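Local coordinates for putative type VI secretion protein (Escherichia coli, PDB 6SKI) that probably hydrolyses phospholipids as a toxic effector of the type VI secretion system, in which it binds the VgrG spike, at residues I124-I128 with R167-L172; G308-D312 with Y485-S489; H370-H374 with L479-K484. All coordinates share one frame. Residues are numbered along the deposited sequence.

Contact 1 (I124-I128 with R167-L172); sequences IKTYI and RITQAL
Helix-on-sheet packing in α/β folds is illustrated by strand 124-128, in ordinary beta conformation (phi -114° to -142°, psi 122° to 157°), and the α-helical run 167-172. Their short axes approach to 8.3 Å and run roughly antiparallel, at 146°, with the closest CA atoms, those of T126 and R167, 6.5 Å apart. R167 gives up the most surface. Its CB lies 3.3 Å from T126 CG2, and from there the side chain (chi1 m, chi2 near -95°) carries the guanidinium along the strand so that NH1 donates a 2.9 Å hydrogen bond to Y127 O. T126, rotamer m, lies between two helix residues one turn apart, with OG1 3.6 Å from A171 CB. I124 (p, t) extends CD1 to 3.8 Å from L172 CD2 and 4.1 Å from A171 CB. K125 points away, its NZ bonded to Y109 O. Strand 121-128 runs parallel to strand 22-43, whose I41 and L37 touch I168 and L172, while helix 215-225 flanks helix 156-178 through T169 and L172.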
ATOM      1  N   ILE A 124      -8.864   8.522 -15.578  1.00 43.99           N
ATOM      2  CA  ILE A 124      -7.758   9.296 -15.044  1.00 43.99           C
ATOM      3  C   ILE A 124      -7.250   8.549 -13.823  1.00 43.99           C
ATOM      4  O   ILE A 124      -7.962   7.744 -13.221  1.00 43.99           O
ATOM      5  CB  ILE A 124      -8.162  10.740 -14.687  1.00 43.99           C
ATOM      6  CG1 ILE A 124      -9.124  10.751 -13.504  1.00 43.99           C
ATOM      7  CG2 ILE A 124      -8.791  11.427 -15.881  1.00 43.99           C
ATOM      8  CD1 ILE A 124      -9.542  12.128 -13.082  1.00 43.99           C
ATOM      9  N   LYS A 125      -5.998   8.806 -13.464  1.00 42.19           N
ATOM     10  CA  LYS A 125      -5.349   7.991 -12.453  1.00 42.19           C
ATOM     11  C   LYS A 125      -4.637   8.865 -11.437  1.00 42.19           C
ATOM     12  O   LYS A 125      -4.266  10.007 -11.715  1.00 42.19           O
ATOM     13  CB  LYS A 125      -4.375   6.984 -13.076  1.00 42.19           C
ATOM     14  CG  LYS A 125      -3.282   7.569 -13.936  1.00 42.19           C
ATOM     15  CD  LYS A 125      -2.695   6.478 -14.807  1.00 42.19           C
ATOM     16  CE  LYS A 125      -1.401   6.899 -15.455  1.00 42.19           C
ATOM     17  NZ  LYS A 125      -1.090   6.015 -16.609  1.00 42.19           N
ATOM     18  N   THR A 126      -4.468   8.304 -10.248  1.00 45.08           N
ATOM     19  CA  THR A 126      -3.920   9.001  -9.101  1.00 45.08           C
ATOM     20  C   THR A 126      -3.024   8.047  -8.331  1.00 45.08           C
ATOM     21  O   THR A 126      -3.340   6.867  -8.183  1.00 45.08           O
ATOM     22  CB  THR A 126      -5.036   9.508  -8.190  1.00 45.08           C
ATOM     23  OG1 THR A 126      -6.033  10.178  -8.971  1.00 45.08           O
ATOM     24  CG2 THR A 126      -4.486  10.449  -7.189  1.00 45.08           C
ATOM     25  N   TYR A 127      -1.906   8.564  -7.834  1.00 44.91           N
ATOM     26  CA  TYR A 127      -0.937   7.760  -7.103  1.00 44.91           C
ATOM     27  C   TYR A 127      -0.735   8.352  -5.718  1.00 44.91           C
ATOM     28  O   TYR A 127      -0.358   9.520  -5.586  1.00 44.91           O
ATOM     29  CB  TYR A 127       0.392   7.684  -7.851  1.00 44.91           C
ATOM     30  CG  TYR A 127       1.427   6.843  -7.148  1.00 44.91           C
ATOM     31  CD1 TYR A 127       1.454   5.466  -7.308  1.00 44.91           C
ATOM     32  CD2 TYR A 127       2.380   7.424  -6.328  1.00 44.91           C
ATOM     33  CE1 TYR A 127       2.396   4.694  -6.667  1.00 44.91           C
ATOM     34  CE2 TYR A 127       3.323   6.661  -5.683  1.00 44.91           C
ATOM     35  CZ  TYR A 127       3.328   5.298  -5.856  1.00 44.91           C
ATOM     36  OH  TYR A 127       4.274   4.536  -5.213  1.00 44.91           O
ATOM     37  N   ILE A 128      -0.984   7.545  -4.693  1.00 45.18           N
ATOM     38  CA  ILE A 128      -0.727   7.913  -3.308  1.00 45.18           C
ATOM     39  C   ILE A 128       0.384   7.018  -2.782  1.00 45.18           C
ATOM     40  O   ILE A 128       0.357   5.799  -2.982  1.00 45.18           O
ATOM     41  CB  ILE A 128      -2.000   7.787  -2.447  1.00 45.18           C
ATOM     42  CG1 ILE A 128      -3.123   8.646  -3.028  1.00 45.18           C
ATOM     43  CG2 ILE A 128      -1.724   8.207  -1.025  1.00 45.18           C
ATOM     44  CD1 ILE A 128      -4.126   7.868  -3.843  1.00 45.18           C
ATOM     45  N   ARG A 167      -5.480  14.490  -3.866  1.00 51.49           N
ATOM     46  CA  ARG A 167      -4.928  14.061  -5.143  1.00 51.49           C
ATOM     47  C   ARG A 167      -6.025  13.833  -6.181  1.00 51.49           C
ATOM     48  O   ARG A 167      -5.797  14.019  -7.380  1.00 51.49           O
ATOM     49  CB  ARG A 167      -4.085  12.809  -4.932  1.00 51.49           C
ATOM     50  CG  ARG A 167      -2.765  13.056  -4.240  1.00 51.49           C
ATOM     51  CD  ARG A 167      -1.648  13.219  -5.253  1.00 51.49           C
ATOM     52  NE  ARG A 167      -0.478  13.868  -4.673  1.00 51.49           N
ATOM     53  CZ  ARG A 167       0.592  13.219  -4.228  1.00 51.49           C
ATOM     54  NH1 ARG A 167       0.644  11.896  -4.297  1.00 51.49           N
ATOM     55  NH2 ARG A 167       1.612  13.892  -3.714  1.00 51.49           N
ATOM     56  N   ILE A 168      -7.219  13.433  -5.741  1.00 49.57           N
ATOM     57  CA  ILE A 168      -8.368  13.348  -6.637  1.00 49.57           C
ATOM     58  C   ILE A 168      -8.723  14.725  -7.168  1.00 49.57           C
ATOM     59  O   ILE A 168      -9.015  14.894  -8.358  1.00 49.57           O
ATOM     60  CB  ILE A 168      -9.567  12.713  -5.910  1.00 49.57           C
ATOM     61  CG1 ILE A 168      -9.419  11.198  -5.831  1.00 49.57           C
ATOM     62  CG2 ILE A 168     -10.872  13.075  -6.598  1.00 49.57           C
ATOM     63  CD1 ILE A 168     -10.268  10.579  -4.754  1.00 49.57           C
ATOM     64  N   THR A 169      -8.701  15.729  -6.291  1.00 50.43           N
ATOM     65  CA  THR A 169      -8.938  17.098  -6.740  1.00 50.43           C
ATOM     66  C   THR A 169      -7.908  17.507  -7.784  1.00 50.43           C
ATOM     67  O   THR A 169      -8.254  18.077  -8.827  1.00 50.43           O
ATOM     68  CB  THR A 169      -8.904  18.054  -5.548  1.00 50.43           C
ATOM     69  OG1 THR A 169     -10.134  17.962  -4.824  1.00 50.43           O
ATOM     70  CG2 THR A 169      -8.710  19.484  -6.007  1.00 50.43           C
ATOM     71  N   GLN A 170      -6.635  17.204  -7.525  1.00 53.13           N
ATOM     72  CA  GLN A 170      -5.582  17.573  -8.469  1.00 53.13           C
ATOM     73  C   GLN A 170      -5.755  16.867  -9.811  1.00 53.13           C
ATOM     74  O   GLN A 170      -5.592  17.482 -10.873  1.00 53.13           O
ATOM     75  CB  GLN A 170      -4.214  17.257  -7.871  1.00 53.13           C
ATOM     76  CG  GLN A 170      -3.069  17.409  -8.848  1.00 53.13           C
ATOM     77  CD  GLN A 170      -1.800  16.747  -8.361  1.00 53.13           C
ATOM     78  OE1 GLN A 170      -1.559  16.647  -7.158  1.00 53.13           O
ATOM     79  NE2 GLN A 170      -0.979  16.284  -9.296  1.00 53.13           N
ATOM     80  N   ALA A 171      -6.094  15.577  -9.785  1.00 51.09           N
ATOM     81  CA  ALA A 171      -6.250  14.822 -11.023  1.00 51.09           C
ATOM     82  C   ALA A 171      -7.451  15.308 -11.820  1.00 51.09           C
ATOM     83  O   ALA A 171      -7.397  15.376 -13.052  1.00 51.09           O
ATOM     84  CB  ALA A 171      -6.379  13.332 -10.717  1.00 51.09           C
ATOM     85  N   LEU A 172      -8.543  15.652 -11.136  1.00 51.25           N
ATOM     86  CA  LEU A 172      -9.704  16.200 -11.829  1.00 51.25           C
ATOM     87  C   LEU A 172      -9.384  17.557 -12.441  1.00 51.25           C
ATOM     88  O   LEU A 172      -9.820  17.860 -13.560  1.00 51.25           O
ATOM     89  CB  LEU A 172     -10.877  16.309 -10.861  1.00 51.25           C
ATOM     90  CG  LEU A 172     -11.747  15.064 -10.748  1.00 51.25           C
ATOM     91  CD1 LEU A 172     -12.907  15.321  -9.822  1.00 51.25           C
ATOM     92  CD2 LEU A 172     -12.241  14.663 -12.112  1.00 51.25           C
TER

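Contact 2 (G308-D312 with Y485-S489)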
ATOM      1  N   GLY A 308       4.231 -17.035  -2.326  1.00 45.14           N
ATOM      2  CA  GLY A 308       5.156 -15.921  -2.266  1.00 45.14           C
ATOM      3  C   GLY A 308       5.059 -15.217  -0.932  1.00 45.14           C
ATOM      4  O   GLY A 308       4.204 -15.508  -0.102  1.00 45.14           O
ATOM      5  N   ALA A 309       5.959 -14.270  -0.743  1.00 44.47           N
ATOM      6  CA  ALA A 309       5.989 -13.451   0.450  1.00 44.47           C
ATOM      7  C   ALA A 309       5.127 -12.211   0.225  1.00 44.47           C
ATOM      8  O   ALA A 309       4.370 -12.129  -0.747  1.00 44.47           O
ATOM      9  CB  ALA A 309       7.439 -13.104   0.802  1.00 44.47           C
ATOM     10  N   HIS A 310       5.232 -11.239   1.126  1.00 43.66           N
ATOM     11  CA  HIS A 310       4.404 -10.042   1.051  1.00 43.66           C
ATOM     12  C   HIS A 310       4.768  -9.199  -0.167  1.00 43.66           C
ATOM     13  O   HIS A 310       3.903  -8.837  -0.978  1.00 43.66           O
ATOM     14  CB  HIS A 310       4.578  -9.255   2.346  1.00 43.66           C
ATOM     15  CG  HIS A 310       3.643  -8.104   2.493  1.00 43.66           C
ATOM     16  ND1 HIS A 310       2.298  -8.268   2.728  1.00 43.66           N
ATOM     17  CD2 HIS A 310       3.865  -6.770   2.483  1.00 43.66           C
ATOM     18  CE1 HIS A 310       1.727  -7.084   2.834  1.00 43.66           C
ATOM     19  NE2 HIS A 310       2.657  -6.158   2.690  1.00 43.66           N
ATOM     20  N   SER A 311       6.054  -8.902  -0.327  1.00 44.05           N
ATOM     21  CA  SER A 311       6.545  -8.142  -1.462  1.00 44.05           C
ATOM     22  C   SER A 311       6.828  -9.024  -2.670  1.00 44.05           C
ATOM     23  O   SER A 311       7.394  -8.545  -3.656  1.00 44.05           O
ATOM     24  CB  SER A 311       7.801  -7.364  -1.066  1.00 44.05           C
ATOM     25  OG  SER A 311       7.474  -6.064  -0.613  1.00 44.05           O
ATOM     26  N   ASP A 312       6.440 -10.295  -2.616  1.00 46.10           N
ATOM     27  CA  ASP A 312       6.392 -11.148  -3.792  1.00 46.10           C
ATOM     28  C   ASP A 312       4.993 -11.209  -4.367  1.00 46.10           C
ATOM     29  O   ASP A 312       4.797 -11.755  -5.456  1.00 46.10           O
ATOM     30  CB  ASP A 312       6.870 -12.564  -3.454  1.00 46.10           C
ATOM     31  CG  ASP A 312       8.364 -12.650  -3.321  1.00 46.10           C
ATOM     32  OD1 ASP A 312       9.063 -12.069  -4.175  1.00 46.10           O
ATOM     33  OD2 ASP A 312       8.841 -13.294  -2.367  1.00 46.10           O
ATOM     34  N   TYR A 485      11.522 -18.210  -6.595  1.00 47.41           N
ATOM     35  CA  TYR A 485      11.193 -16.800  -6.744  1.00 47.41           C
ATOM     36  C   TYR A 485      10.536 -16.185  -5.519  1.00 47.41           C
ATOM     37  O   TYR A 485      10.333 -14.968  -5.495  1.00 47.41           O
ATOM     38  CB  TYR A 485      10.278 -16.607  -7.958  1.00 47.41           C
ATOM     39  CG  TYR A 485      10.898 -17.043  -9.260  1.00 47.41           C
ATOM     40  CD1 TYR A 485      10.895 -18.371  -9.643  1.00 47.41           C
ATOM     41  CD2 TYR A 485      11.471 -16.119 -10.114  1.00 47.41           C
ATOM     42  CE1 TYR A 485      11.462 -18.770 -10.827  1.00 47.41           C
ATOM     43  CE2 TYR A 485      12.041 -16.509 -11.301  1.00 47.41           C
ATOM     44  CZ  TYR A 485      12.031 -17.834 -11.655  1.00 47.41           C
ATOM     45  OH  TYR A 485      12.595 -18.227 -12.842  1.00 47.41           O
ATOM     46  N   THR A 486      10.193 -16.975  -4.508  1.00 46.84           N
ATOM     47  CA  THR A 486       9.613 -16.435  -3.287  1.00 46.84           C
ATOM     48  C   THR A 486      10.711 -16.171  -2.267  1.00 46.84           C
ATOM     49  O   THR A 486      11.600 -17.002  -2.069  1.00 46.84           O
ATOM     50  CB  THR A 486       8.557 -17.376  -2.706  1.00 46.84           C
ATOM     51  OG1 THR A 486       8.253 -16.984  -1.361  1.00 46.84           O
ATOM     52  CG2 THR A 486       9.040 -18.786  -2.704  1.00 46.84           C
ATOM     53  N   HIS A 487      10.643 -15.010  -1.629  1.00 47.57           N
ATOM     54  CA  HIS A 487      11.627 -14.601  -0.640  1.00 47.57           C
ATOM     55  C   HIS A 487      11.179 -15.049   0.741  1.00 47.57           C
ATOM     56  O   HIS A 487       9.984 -15.074   1.040  1.00 47.57           O
ATOM     57  CB  HIS A 487      11.816 -13.084  -0.646  1.00 47.57           C
ATOM     58  CG  HIS A 487      12.296 -12.534  -1.951  1.00 47.57           C
ATOM     59  ND1 HIS A 487      13.435 -11.769  -2.061  1.00 47.57           N
ATOM     60  CD2 HIS A 487      11.787 -12.629  -3.201  1.00 47.57           C
ATOM     61  CE1 HIS A 487      13.607 -11.416  -3.321  1.00 47.57           C
ATOM     62  NE2 HIS A 487      12.622 -11.928  -4.035  1.00 47.57           N
ATOM     63  N   CYS A 488      12.144 -15.418   1.576  1.00 50.12           N
ATOM     64  CA  CYS A 488      11.877 -15.683   2.983  1.00 50.12           C
ATOM     65  C   CYS A 488      11.939 -14.348   3.713  1.00 50.12           C
ATOM     66  O   CYS A 488      13.024 -13.805   3.941  1.00 50.12           O
ATOM     67  CB  CYS A 488      12.880 -16.684   3.551  1.00 50.12           C
ATOM     68  SG  CYS A 488      12.627 -17.078   5.293  1.00 50.12           S
ATOM     69  N   SER A 489      10.773 -13.815   4.074  1.00 46.97           N
ATOM     70  CA  SER A 489      10.690 -12.493   4.675  1.00 46.97           C
ATOM     71  C   SER A 489      10.673 -12.527   6.193  1.00 46.97           C
ATOM     72  O   SER A 489      10.982 -11.511   6.821  1.00 46.97           O
ATOM     73  CB  SER A 489       9.439 -11.763   4.175  1.00 46.97           C
ATOM     74  OG  SER A 489       8.276 -12.542   4.388  1.00 46.97           O
TER
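D312 lays its carboxylate across the backbone of T486 and H487, a worked example of how a buried acid can tie two irregular loops together. OD2 accepts a short, nearly straight hydrogen bond from H487 N (2.6 Å, 170°) and lies 3.4 Å from T486 CA. The same oxygen takes a weak bond from A309 N at 3.4 Å, so one atom serves both loops, and D312 N returns a weak 3.3 Å bond to A309 O. OD1 comes within 2.9 Å of H487 CD2, on an imidazole that stacks on Y317. Beside this polar centre the backbones close up: the CA atoms of G308 and T486 are 4.6 Å apart, and G308 CA meets T486 OG1 at 3.4 Å. G308 adopts backbone angles (144/174) at which a CB would jam against the preceding carbonyl. A309 points toward the other segment, its CB 3.2 Å from H487 O and 3.7 Å from S489 OG, a hydroxyl bonded to E287. H310 turns its ring away and bonds D245 through ND1; with S197 they have a geometry consistent with the Ser-His-Asp triad of α/β hydrolases. The chemistry, a carboxylate shared between backbone amides, is consistent with D312 helping to hold the loop that carries the probable catalytic histidine against segment 485-489.

Contact 3 (H370-H374 with L479-K484); sequences HILPH and LYIIGK
Where a glycine lies near the C-terminal end of a helix, a neighbouring loop can approach the backbone directly, and segments 370-374 and 479-484 show how. Residues 479-483 are α-helical, with G483 N bonded to L479 O at 2.8 Å; residues 371-373 have helical backbone angles but lack the regular bonds. In register, H370 CA lies 4.8 Å from G483 CA, and H374 CA 6.2 Å from K484 CA.

The backbone contact comes first: H370 O receives a CA-H...O contact from G483 CA at 3.3 Å. A CB on residue 483 would fall 1.9 Å from that oxygen, so the absence of a side chain makes the approach possible. Polar bonding is slight. H374, with chi1 m and chi2 near -73°, donates a weak hydrogen bond from NE2 to Y480 O (2.8 Å, 130°), a carbonyl that also accepts a weak bond from K484 N.

Ring contacts account for much of the rest. H370, also m, offers a face to L479 CB, a CH-pi contact 3.5 Å from the ring centroid and 10° off its normal. The rings of H374 and Y480 meet obliquely, centroids 4.2 Å apart and planes at 39°, with Y480 in chi1 t. P373 CB reaches the edge of the Y480 ring, 3.4 Å from CE1, and K484 CG lies 3.3 Å from H374 CE1.

I371 turns aside to T486 and R409. The result is close loop-on-helix packing permitted by glycine, joining the loop before strand 376-386 to the C-terminal part of helix 476-483.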
ATOM      1  N   HIS A 370       9.315 -25.173   0.150  1.00 53.24           N
ATOM      2  CA  HIS A 370       9.737 -24.845  -1.200  1.00 53.24           C
ATOM      3  C   HIS A 370      10.755 -23.719  -1.253  1.00 53.24           C
ATOM      4  O   HIS A 370      11.293 -23.444  -2.327  1.00 53.24           O
ATOM      5  CB  HIS A 370       8.515 -24.474  -2.044  1.00 53.24           C
ATOM      6  CG  HIS A 370       7.458 -25.533  -2.061  1.00 53.24           C
ATOM      7  ND1 HIS A 370       7.631 -26.746  -2.690  1.00 53.24           N
ATOM      8  CD2 HIS A 370       6.223 -25.570  -1.508  1.00 53.24           C
ATOM      9  CE1 HIS A 370       6.544 -27.481  -2.533  1.00 53.24           C
ATOM     10  NE2 HIS A 370       5.675 -26.790  -1.820  1.00 53.24           N
ATOM     11  N   ILE A 371      11.042 -23.076  -0.123  1.00 50.74           N
ATOM     12  CA  ILE A 371      12.010 -21.988  -0.081  1.00 50.74           C
ATOM     13  C   ILE A 371      13.388 -22.474   0.351  1.00 50.74           C
ATOM     14  O   ILE A 371      14.401 -21.938  -0.126  1.00 50.74           O
ATOM     15  CB  ILE A 371      11.516 -20.870   0.861  1.00 50.74           C
ATOM     16  CG1 ILE A 371      10.251 -20.224   0.304  1.00 50.74           C
ATOM     17  CG2 ILE A 371      12.577 -19.809   1.066  1.00 50.74           C
ATOM     18  CD1 ILE A 371       9.185 -19.972   1.344  1.00 50.74           C
ATOM     19  N   LEU A 372      13.458 -23.493   1.194  1.00 50.90           N
ATOM     20  CA  LEU A 372      14.702 -24.013   1.741  1.00 50.90           C
ATOM     21  C   LEU A 372      15.535 -24.780   0.718  1.00 50.90           C
ATOM     22  O   LEU A 372      16.768 -24.700   0.768  1.00 50.90           O
ATOM     23  CB  LEU A 372      14.403 -24.907   2.944  1.00 50.90           C
ATOM     24  CG  LEU A 372      13.819 -24.170   4.147  1.00 50.90           C
ATOM     25  CD1 LEU A 372      13.734 -25.095   5.342  1.00 50.90           C
ATOM     26  CD2 LEU A 372      14.625 -22.929   4.475  1.00 50.90           C
ATOM     27  N   PRO A 373      14.938 -25.545  -0.207  1.00 50.15           N
ATOM     28  CA  PRO A 373      15.763 -26.255  -1.196  1.00 50.15           C
ATOM     29  C   PRO A 373      16.545 -25.346  -2.127  1.00 50.15           C
ATOM     30  O   PRO A 373      17.367 -25.854  -2.899  1.00 50.15           O
ATOM     31  CB  PRO A 373      14.728 -27.073  -1.970  1.00 50.15           C
ATOM     32  CG  PRO A 373      13.707 -27.355  -0.950  1.00 50.15           C
ATOM     33  CD  PRO A 373      13.546 -26.024  -0.289  1.00 50.15           C
ATOM     34  N   HIS A 374      16.329 -24.034  -2.083  1.00 50.09           N
ATOM     35  CA  HIS A 374      17.005 -23.107  -2.978  1.00 50.09           C
ATOM     36  C   HIS A 374      18.087 -22.309  -2.267  1.00 50.09           C
ATOM     37  O   HIS A 374      18.655 -21.383  -2.851  1.00 50.09           O
ATOM     38  CB  HIS A 374      15.980 -22.178  -3.625  1.00 50.09           C
ATOM     39  CG  HIS A 374      14.939 -22.905  -4.413  1.00 50.09           C
ATOM     40  ND1 HIS A 374      15.203 -23.493  -5.630  1.00 50.09           N
ATOM     41  CD2 HIS A 374      13.637 -23.159  -4.147  1.00 50.09           C
ATOM     42  CE1 HIS A 374      14.108 -24.077  -6.080  1.00 50.09           C
ATOM     43  NE2 HIS A 374      13.140 -23.882  -5.202  1.00 50.09           N
ATOM     44  N   LEU A 479       5.430 -25.696  -7.362  1.00 52.92           N
ATOM     45  CA  LEU A 479       5.682 -24.926  -6.155  1.00 52.92           C
ATOM     46  C   LEU A 479       7.164 -24.814  -5.844  1.00 52.92           C
ATOM     47  O   LEU A 479       7.586 -23.822  -5.254  1.00 52.92           O
ATOM     48  CB  LEU A 479       4.952 -25.555  -4.970  1.00 52.92           C
ATOM     49  CG  LEU A 479       3.483 -25.172  -4.830  1.00 52.92           C
ATOM     50  CD1 LEU A 479       2.920 -25.707  -3.532  1.00 52.92           C
ATOM     51  CD2 LEU A 479       3.321 -23.668  -4.908  1.00 52.92           C
ATOM     52  N   TYR A 480       7.971 -25.776  -6.285  1.00 53.19           N
ATOM     53  CA  TYR A 480       9.422 -25.686  -6.177  1.00 53.19           C
ATOM     54  C   TYR A 480       9.970 -24.623  -7.124  1.00 53.19           C
ATOM     55  O   TYR A 480      10.748 -23.740  -6.721  1.00 53.19           O
ATOM     56  CB  TYR A 480      10.020 -27.060  -6.486  1.00 53.19           C
ATOM     57  CG  TYR A 480      11.519 -27.173  -6.395  1.00 53.19           C
ATOM     58  CD1 TYR A 480      12.149 -27.355  -5.176  1.00 53.19           C
ATOM     59  CD2 TYR A 480      12.306 -27.125  -7.536  1.00 53.19           C
ATOM     60  CE1 TYR A 480      13.517 -27.471  -5.094  1.00 53.19           C
ATOM     61  CE2 TYR A 480      13.676 -27.238  -7.463  1.00 53.19           C
ATOM     62  CZ  TYR A 480      14.276 -27.410  -6.238  1.00 53.19           C
ATOM     63  OH  TYR A 480      15.644 -27.525  -6.155  1.00 53.19           O
ATOM     64  N   ILE A 481       9.542 -24.684  -8.386  1.00 51.11           N
ATOM     65  CA  ILE A 481       9.948 -23.673  -9.356  1.00 51.11           C
ATOM     66  C   ILE A 481       9.539 -22.284  -8.883  1.00 51.11           C
ATOM     67  O   ILE A 481      10.270 -21.307  -9.076  1.00 51.11           O
ATOM     68  CB  ILE A 481       9.361 -23.997 -10.741  1.00 51.11           C
ATOM     69  CG1 ILE A 481       9.818 -25.381 -11.196  1.00 51.11           C
ATOM     70  CG2 ILE A 481       9.765 -22.944 -11.746  1.00 51.11           C
ATOM     71  CD1 ILE A 481       8.981 -25.959 -12.307  1.00 51.11           C
ATOM     72  N   ILE A 482       8.377 -22.175  -8.240  1.00 49.07           N
ATOM     73  CA  ILE A 482       7.979 -20.892  -7.673  1.00 49.07           C
ATOM     74  C   ILE A 482       8.816 -20.575  -6.443  1.00 49.07           C
ATOM     75  O   ILE A 482       9.092 -19.404  -6.158  1.00 49.07           O
ATOM     76  CB  ILE A 482       6.475 -20.895  -7.349  1.00 49.07           C
ATOM     77  CG1 ILE A 482       5.654 -21.035  -8.628  1.00 49.07           C
ATOM     78  CG2 ILE A 482       6.072 -19.621  -6.632  1.00 49.07           C
ATOM     79  CD1 ILE A 482       4.233 -21.466  -8.382  1.00 49.07           C
ATOM     80  N   GLY A 483       9.259 -21.600  -5.715  1.00 49.90           N
ATOM     81  CA  GLY A 483      10.126 -21.391  -4.577  1.00 49.90           C
ATOM     82  C   GLY A 483      11.459 -20.798  -4.941  1.00 49.90           C
ATOM     83  O   GLY A 483      12.125 -20.221  -4.077  1.00 49.90           O
ATOM     84  N   LYS A 484      11.868 -20.924  -6.206  1.00 49.20           N
ATOM     85  CA  LYS A 484      13.022 -20.144  -6.648  1.00 49.20           C
ATOM     86  C   LYS A 484      12.778 -18.646  -6.514  1.00 49.20           C
ATOM     87  O   LYS A 484      13.729 -17.880  -6.336  1.00 49.20           O
ATOM     88  CB  LYS A 484      13.383 -20.457  -8.099  1.00 49.20           C
ATOM     89  CG  LYS A 484      13.480 -21.918  -8.451  1.00 49.20           C
ATOM     90  CD  LYS A 484      13.895 -22.097  -9.900  1.00 49.20           C
ATOM     91  CE  LYS A 484      14.539 -23.456 -10.128  1.00 49.20           C
ATOM     92  NZ  LYS A 484      13.851 -24.538  -9.372  1.00 49.20           N
TER

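Overall arrangement
The three contacts come from two parts of the fold. Contact 1 is complete before the others begin along the chain, whereas contact 3 is nested within the long loop that contact 2 closes. Contacts 2 and 3 have centres about 11 Å apart and touch, T486 CG2 packing on I371 CG1 at 3.5 Å; the chain passes from 479-484 straight into 485-489. Contact 1 lies about 30 Å from contact 2 and about 40 Å from contact 3, centre to centre, on the opposite side of the chain's centre from contact 3. Strands 121-128 and 303-306 belong to one mixed sheet, so contacts 1 and 2 adjoin the same hydrolase core; contact 2 attaches segment 485-489 to it, and contact 3 ties the preceding helix to loop 370-374.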